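Long-range contact in conserved domain protein (Porphyromonas gingivalis, PDB 3PNN), which probably transfers a sugar from an activated donor to an acceptor, forming a glycosidic linkage: residues A[145-159]-A[210-224]. Numbering follows the deposited sequence.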
loop_
_atom_site.group_PDB
_atom_site.type_symbol
_atom_site.label_atom_id
_atom_site.label_comp_id
_atom_site.label_asym_id
_atom_site.label_seq_id
_atom_site.Cartn_x
_atom_site.Cartn_y
_atom_site.Cartn_z
ATOM N N LYS A 145 -10.778 -18.927 0.645
ATOM C CA LYS A 145 -9.686 -19.471 -0.176
ATOM C C LYS A 145 -8.308 -19.348 0.495
ATOM O O LYS A 145 -8.135 -18.594 1.457
ATOM C CB LYS A 145 -9.689 -18.857 -1.583
ATOM C CG LYS A 145 -10.941 -19.221 -2.392
ATOM C CD LYS A 145 -10.868 -18.693 -3.810
ATOM C CE LYS A 145 -12.153 -18.985 -4.576
ATOM N NZ LYS A 145 -12.513 -20.428 -4.510
ATOM N N GLN A 146 -7.344 -20.115 -0.006
ATOM C CA GLN A 146 -5.968 -20.087 0.503
ATOM C C GLN A 146 -5.051 -19.823 -0.683
ATOM O O GLN A 146 -5.111 -20.536 -1.682
ATOM C CB GLN A 146 -5.595 -21.444 1.139
ATOM C CG GLN A 146 -4.108 -21.597 1.568
ATOM C CD GLN A 146 -3.660 -23.071 1.735
ATOM O OE1 GLN A 146 -3.838 -23.891 0.839
ATOM N NE2 GLN A 146 -3.084 -23.394 2.883
ATOM N N GLY A 147 -4.208 -18.803 -0.592
ATOM C CA GLY A 147 -3.159 -18.627 -1.585
ATOM C C GLY A 147 -3.665 -18.109 -2.926
ATOM O O GLY A 147 -2.968 -18.218 -3.938
ATOM N N GLU A 148 -4.875 -17.550 -2.938
ATOM C CA GLU A 148 -5.401 -16.865 -4.131
ATOM C C GLU A 148 -5.590 -15.379 -3.825
ATOM O O GLU A 148 -6.511 -14.997 -3.104
ATOM C CB GLU A 148 -6.713 -17.511 -4.608
ATOM C CG GLU A 148 -6.548 -19.017 -4.836
ATOM C CD GLU A 148 -7.769 -19.683 -5.453
ATOM O OE1 GLU A 148 -8.392 -19.084 -6.357
ATOM O OE2 GLU A 148 -8.089 -20.820 -5.033
ATOM N N TYR A 149 -4.684 -14.558 -4.348
ATOM C CA TYR A 149 -4.617 -13.134 -4.006
ATOM C C TYR A 149 -4.771 -12.290 -5.267
ATOM O O TYR A 149 -4.996 -12.834 -6.360
ATOM C CB TYR A 149 -3.257 -12.820 -3.378
ATOM C CG TYR A 149 -2.862 -13.713 -2.209
ATOM C CD1 TYR A 149 -3.806 -14.165 -1.299
ATOM C CD2 TYR A 149 -1.525 -14.069 -2.004
ATOM C CE1 TYR A 149 -3.439 -14.962 -0.205
ATOM C CE2 TYR A 149 -1.143 -14.862 -0.907
ATOM C CZ TYR A 149 -2.108 -15.304 -0.017
ATOM O OH TYR A 149 -1.751 -16.100 1.052
ATOM N N CYS A 150 -4.637 -10.970 -5.122
ATOM C CA CYS A 150 -4.702 -10.069 -6.270
ATOM C C CYS A 150 -3.924 -8.777 -6.017
ATOM O O CYS A 150 -3.489 -8.484 -4.894
ATOM C CB CYS A 150 -6.158 -9.756 -6.632
ATOM S SG CYS A 150 -7.060 -8.815 -5.337
HETATM N N MSE A 151 -3.715 -8.008 -7.075
HETATM C CA MSE A 151 -3.173 -6.663 -6.919
HETATM C C MSE A 151 -3.768 -5.805 -8.005
HETATM O O MSE A 151 -4.152 -6.315 -9.052
HETATM C CB MSE A 151 -1.635 -6.613 -6.995
HETATM C CG MSE A 151 -0.991 -7.098 -8.276
HETATM SE SE MSE A 151 0.839 -6.330 -8.543
HETATM C CE MSE A 151 0.347 -4.916 -9.807
ATOM N N VAL A 152 -3.855 -4.506 -7.743
ATOM C CA VAL A 152 -4.415 -3.595 -8.730
ATOM C C VAL A 152 -3.229 -3.013 -9.476
ATOM O O VAL A 152 -2.366 -2.354 -8.892
ATOM C CB VAL A 152 -5.274 -2.504 -8.084
ATOM C CG1 VAL A 152 -5.743 -1.482 -9.155
ATOM C CG2 VAL A 152 -6.496 -3.137 -7.398
ATOM N N GLY A 153 -3.151 -3.321 -10.764
ATOM C CA GLY A 153 -2.039 -2.862 -11.571
ATOM C C GLY A 153 -2.265 -1.460 -12.108
ATOM O O GLY A 153 -3.397 -1.086 -12.434
ATOM N N TYR A 154 -1.184 -0.690 -12.179
ATOM C CA TYR A 154 -1.159 0.599 -12.864
ATOM C C TYR A 154 -0.117 0.542 -13.989
ATOM O O TYR A 154 0.676 -0.394 -14.042
ATOM C CB TYR A 154 -0.850 1.710 -11.864
ATOM C CG TYR A 154 -1.996 1.895 -10.891
ATOM C CD1 TYR A 154 -3.014 2.811 -11.160
ATOM C CD2 TYR A 154 -2.094 1.108 -9.743
ATOM C CE1 TYR A 154 -4.084 2.972 -10.295
ATOM C CE2 TYR A 154 -3.171 1.254 -8.870
ATOM C CZ TYR A 154 -4.157 2.191 -9.150
ATOM O OH TYR A 154 -5.232 2.334 -8.291
ATOM N N ARG A 155 -0.129 1.521 -14.893
ATOM C CA ARG A 155 0.852 1.548 -15.982
ATOM C C ARG A 155 1.986 2.511 -15.621
ATOM O O ARG A 155 1.737 3.643 -15.232
ATOM C CB ARG A 155 0.194 1.951 -17.312
ATOM C CG ARG A 155 -0.750 0.879 -17.900
ATOM C CD ARG A 155 -2.222 1.074 -17.507
ATOM N NE ARG A 155 -3.074 0.014 -18.069
ATOM C CZ ARG A 155 -3.480 -0.025 -19.339
ATOM N NH1 ARG A 155 -3.122 0.944 -20.176
ATOM N NH2 ARG A 155 -4.248 -1.023 -19.775
ATOM N N VAL A 156 3.227 2.047 -15.740
ATOM C CA VAL A 156 4.365 2.816 -15.238
ATOM C C VAL A 156 4.427 4.226 -15.813
ATOM O O VAL A 156 4.736 5.180 -15.090
ATOM C CB VAL A 156 5.702 2.091 -15.476
ATOM C CG1 VAL A 156 6.021 2.006 -16.981
ATOM C CG2 VAL A 156 6.829 2.804 -14.713
ATOM N N GLY A 157 4.105 4.369 -17.098
ATOM C CA GLY A 157 4.185 5.666 -17.764
ATOM C C GLY A 157 3.247 6.714 -17.188
ATOM O O GLY A 157 3.438 7.916 -17.381
ATOM N N ASN A 158 2.227 6.252 -16.472
ATOM C CA ASN A 158 1.278 7.140 -15.813
ATOM C C ASN A 158 1.699 7.490 -14.381
ATOM O O ASN A 158 1.004 8.246 -13.697
ATOM C CB ASN A 158 -0.117 6.494 -15.749
ATOM C CG ASN A 158 -0.740 6.282 -17.118
ATOM O OD1 ASN A 158 -0.513 7.055 -18.055
ATOM N ND2 ASN A 158 -1.541 5.234 -17.234
ATOM N N THR A 159 2.822 6.944 -13.917
ATOM C CA THR A 159 3.200 7.100 -12.508
ATOM C C THR A 159 4.533 7.802 -12.298
ATOM O O THR A 159 5.111 7.723 -11.215
ATOM C CB THR A 159 3.286 5.731 -11.791
ATOM O OG1 THR A 159 4.448 5.012 -12.252
ATOM C CG2 THR A 159 2.009 4.895 -12.042
ATOM N N ASP A 210 3.170 1.208 -21.024
ATOM C CA ASP A 210 2.078 0.456 -20.398
ATOM C C ASP A 210 2.540 -0.710 -19.517
ATOM O O ASP A 210 1.729 -1.530 -19.095
ATOM C CB ASP A 210 1.099 -0.064 -21.460
ATOM C CG ASP A 210 1.747 -1.048 -22.423
ATOM O OD1 ASP A 210 2.982 -1.248 -22.347
ATOM O OD2 ASP A 210 1.017 -1.628 -23.257
ATOM N N ALA A 211 3.839 -0.792 -19.243
ATOM C CA ALA A 211 4.357 -1.844 -18.370
ATOM C C ALA A 211 3.660 -1.789 -17.009
ATOM O O ALA A 211 3.547 -0.720 -16.404
ATOM C CB ALA A 211 5.867 -1.688 -18.189
ATOM N N PRO A 212 3.196 -2.943 -16.517
ATOM C CA PRO A 212 2.449 -2.942 -15.253
ATOM C C PRO A 212 3.359 -2.699 -14.048
ATOM O O PRO A 212 4.490 -3.216 -14.010
ATOM C CB PRO A 212 1.873 -4.360 -15.172
ATOM C CG PRO A 212 2.325 -5.079 -16.424
ATOM C CD PRO A 212 3.398 -4.297 -17.058
ATOM N N VAL A 213 2.872 -1.927 -13.077
ATOM C CA VAL A 213 3.591 -1.742 -11.812
ATOM C C VAL A 213 2.649 -1.896 -10.640
ATOM O O VAL A 213 1.437 -1.670 -10.764
ATOM C CB VAL A 213 4.301 -0.363 -11.709
ATOM C CG1 VAL A 213 5.482 -0.302 -12.676
ATOM C CG2 VAL A 213 3.322 0.777 -11.960
ATOM N N SER A 214 3.214 -2.299 -9.506
ATOM C CA SER A 214 2.499 -2.280 -8.241
ATOM C C SER A 214 2.585 -0.882 -7.633
ATOM O O SER A 214 3.634 -0.235 -7.707
ATOM C CB SER A 214 3.115 -3.298 -7.270
ATOM O OG SER A 214 2.623 -3.096 -5.952
HETATM N N MSE A 215 1.486 -0.413 -7.045
HETATM C CA MSE A 215 1.498 0.823 -6.246
HETATM C C MSE A 215 1.106 0.484 -4.808
HETATM O O MSE A 215 0.603 1.334 -4.055
HETATM C CB MSE A 215 0.557 1.896 -6.832
HETATM C CG MSE A 215 0.915 2.300 -8.272
HETATM SE SE MSE A 215 2.748 2.981 -8.429
HETATM C CE MSE A 215 2.551 4.610 -7.411
ATOM N N ASN A 216 1.365 -0.765 -4.436
ATOM C CA ASN A 216 1.077 -1.280 -3.093
ATOM C C ASN A 216 -0.419 -1.322 -2.766
ATOM O O ASN A 216 -0.815 -1.075 -1.627
ATOM C CB ASN A 216 1.835 -0.493 -2.018
ATOM C CG ASN A 216 2.659 -1.392 -1.101
ATOM O OD1 ASN A 216 3.068 -2.494 -1.485
ATOM N ND2 ASN A 216 2.929 -0.908 0.118
HETATM N N MSE A 217 -1.245 -1.625 -3.767
HETATM C CA MSE A 217 -2.660 -1.918 -3.535
HETATM C C MSE A 217 -2.876 -3.413 -3.763
HETATM O O MSE A 217 -2.898 -3.868 -4.906
HETATM C CB MSE A 217 -3.551 -1.094 -4.481
HETATM C CG MSE A 217 -5.058 -1.385 -4.359
HETATM SE SE MSE A 217 -6.117 -0.046 -5.379
HETATM C CE MSE A 217 -7.288 0.562 -3.952
ATOM N N TRP A 218 -3.032 -4.175 -2.677
ATOM C CA TRP A 218 -3.094 -5.642 -2.756
ATOM C C TRP A 218 -4.413 -6.142 -2.204
ATOM O O TRP A 218 -5.063 -5.447 -1.417
ATOM C CB TRP A 218 -2.010 -6.235 -1.863
ATOM C CG TRP A 218 -0.634 -5.825 -2.207
ATOM C CD1 TRP A 218 0.088 -4.798 -1.668
ATOM C CD2 TRP A 218 0.210 -6.460 -3.164
ATOM N NE1 TRP A 218 1.340 -4.757 -2.243
ATOM C CE2 TRP A 218 1.434 -5.764 -3.169
ATOM C CE3 TRP A 218 0.044 -7.551 -4.028
ATOM C CZ2 TRP A 218 2.494 -6.122 -4.008
ATOM C CZ3 TRP A 218 1.108 -7.918 -4.856
ATOM C CH2 TRP A 218 2.310 -7.197 -4.842
ATOM N N GLY A 219 -4.783 -7.364 -2.573
ATOM C CA GLY A 219 -5.909 -8.060 -1.960
ATOM C C GLY A 219 -5.454 -9.428 -1.466
ATOM O O GLY A 219 -4.906 -10.213 -2.243
ATOM N N PHE A 220 -5.674 -9.711 -0.183
ATOM C CA PHE A 220 -5.201 -10.960 0.432
ATOM C C PHE A 220 -6.322 -11.668 1.187
ATOM O O PHE A 220 -7.396 -11.095 1.418
ATOM C CB PHE A 220 -4.061 -10.688 1.428
ATOM C CG PHE A 220 -2.794 -10.109 0.810
ATOM C CD1 PHE A 220 -2.077 -10.810 -0.153
ATOM C CD2 PHE A 220 -2.307 -8.876 1.236
ATOM C CE1 PHE A 220 -0.909 -10.283 -0.698
ATOM C CE2 PHE A 220 -1.141 -8.343 0.699
ATOM C CZ PHE A 220 -0.434 -9.056 -0.265
ATOM N N THR A 221 -6.060 -12.912 1.579
ATOM C CA THR A 221 -6.895 -13.620 2.540
ATOM C C THR A 221 -6.029 -13.865 3.768
ATOM O O THR A 221 -4.813 -13.739 3.695
ATOM C CB THR A 221 -7.427 -14.957 1.965
ATOM O OG1 THR A 221 -6.354 -15.681 1.349
ATOM C CG2 THR A 221 -8.496 -14.690 0.898
ATOM N N PRO A 222 -6.643 -14.219 4.907
ATOM C CA PRO A 222 -5.847 -14.227 6.152
ATOM C C PRO A 222 -4.696 -15.241 6.200
ATOM O O PRO A 222 -3.785 -15.076 7.029
ATOM C CB PRO A 222 -6.896 -14.497 7.243
ATOM C CG PRO A 222 -8.190 -13.910 6.643
ATOM C CD PRO A 222 -8.092 -14.276 5.166
ATOM N N ASP A 223 -4.708 -16.264 5.346
ATOM C CA ASP A 223 -3.567 -17.196 5.314
ATOM C C ASP A 223 -2.288 -16.431 4.971
ATOM O O ASP A 223 -1.189 -16.886 5.243
ATOM C CB ASP A 223 -3.786 -18.314 4.293
ATOM C CG ASP A 223 -4.358 -17.798 2.987
ATOM O OD1 ASP A 223 -3.599 -17.696 1.990
ATOM O OD2 ASP A 223 -5.566 -17.482 2.963
ATOM N N TYR A 224 -2.443 -15.270 4.350
ATOM C CA TYR A 224 -1.288 -14.442 4.027
ATOM C C TYR A 224 -0.506 -14.068 5.288
ATOM O O TYR A 224 0.718 -13.973 5.263
ATOM C CB TYR A 224 -1.697 -13.170 3.253
ATOM C CG TYR A 224 -0.477 -12.362 2.818
ATOM C CD1 TYR A 224 0.348 -12.824 1.797
ATOM C CD2 TYR A 224 -0.146 -11.158 3.435
ATOM C CE1 TYR A 224 1.473 -12.113 1.397
ATOM C CE2 TYR A 224 0.998 -10.426 3.039
ATOM C CZ TYR A 224 1.783 -10.914 2.012
ATOM O OH TYR A 224 2.903 -10.235 1.595
HETATM O O HOH W 1 -6.907 -16.935 -1.149
HETATM O O HOH W 2 -0.781 -2.061 -6.788
#
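Met151, a selenomethionine, lies alongside Trp218, its CB 3.5 Å from Trp218 CE3 and its selenium oblique to the six-membered ring in a Met-aromatic contact. They form a non-hydrogen-bonded pair in the antiparallel part of this Rossmann-like alpha/beta/alpha fold, where strand 148-155 pairs with strands 212-215 and 217-220 in turn. The flexible, polarisable methionine chain follows the indole. On the other face, Val152 CG2 packs on the selenium of Met217, also a selenomethionine, and helix 129-140 covers Met217. Cys150 faces Gly219 in a hydrogen-bonded pair; glycine suits that place because Cys150 SG, 3.6 Å from Gly219 CA, takes up the room where a beta carbon would lie. Where the chain turns a corner at Asn216, between the two partner strands, water 2 joins Val152 O to the backbone nitrogens of Met215 and Met217.

Toward the polar end, an aromatic cluster forms: Phe220 turns its edge to the face of Tyr149 in a T-shaped stack, their planes 85° apart, and Tyr224 makes an offset edge-to-face pair with the same ring. Tyrosine adds a hydroxyl to donate, and the Asp223 carboxylate suits two donors: OD1 accepts from Tyr149 OH at 2.6 Å and from Gly147 N at 2.9 Å, arriving from opposite faces.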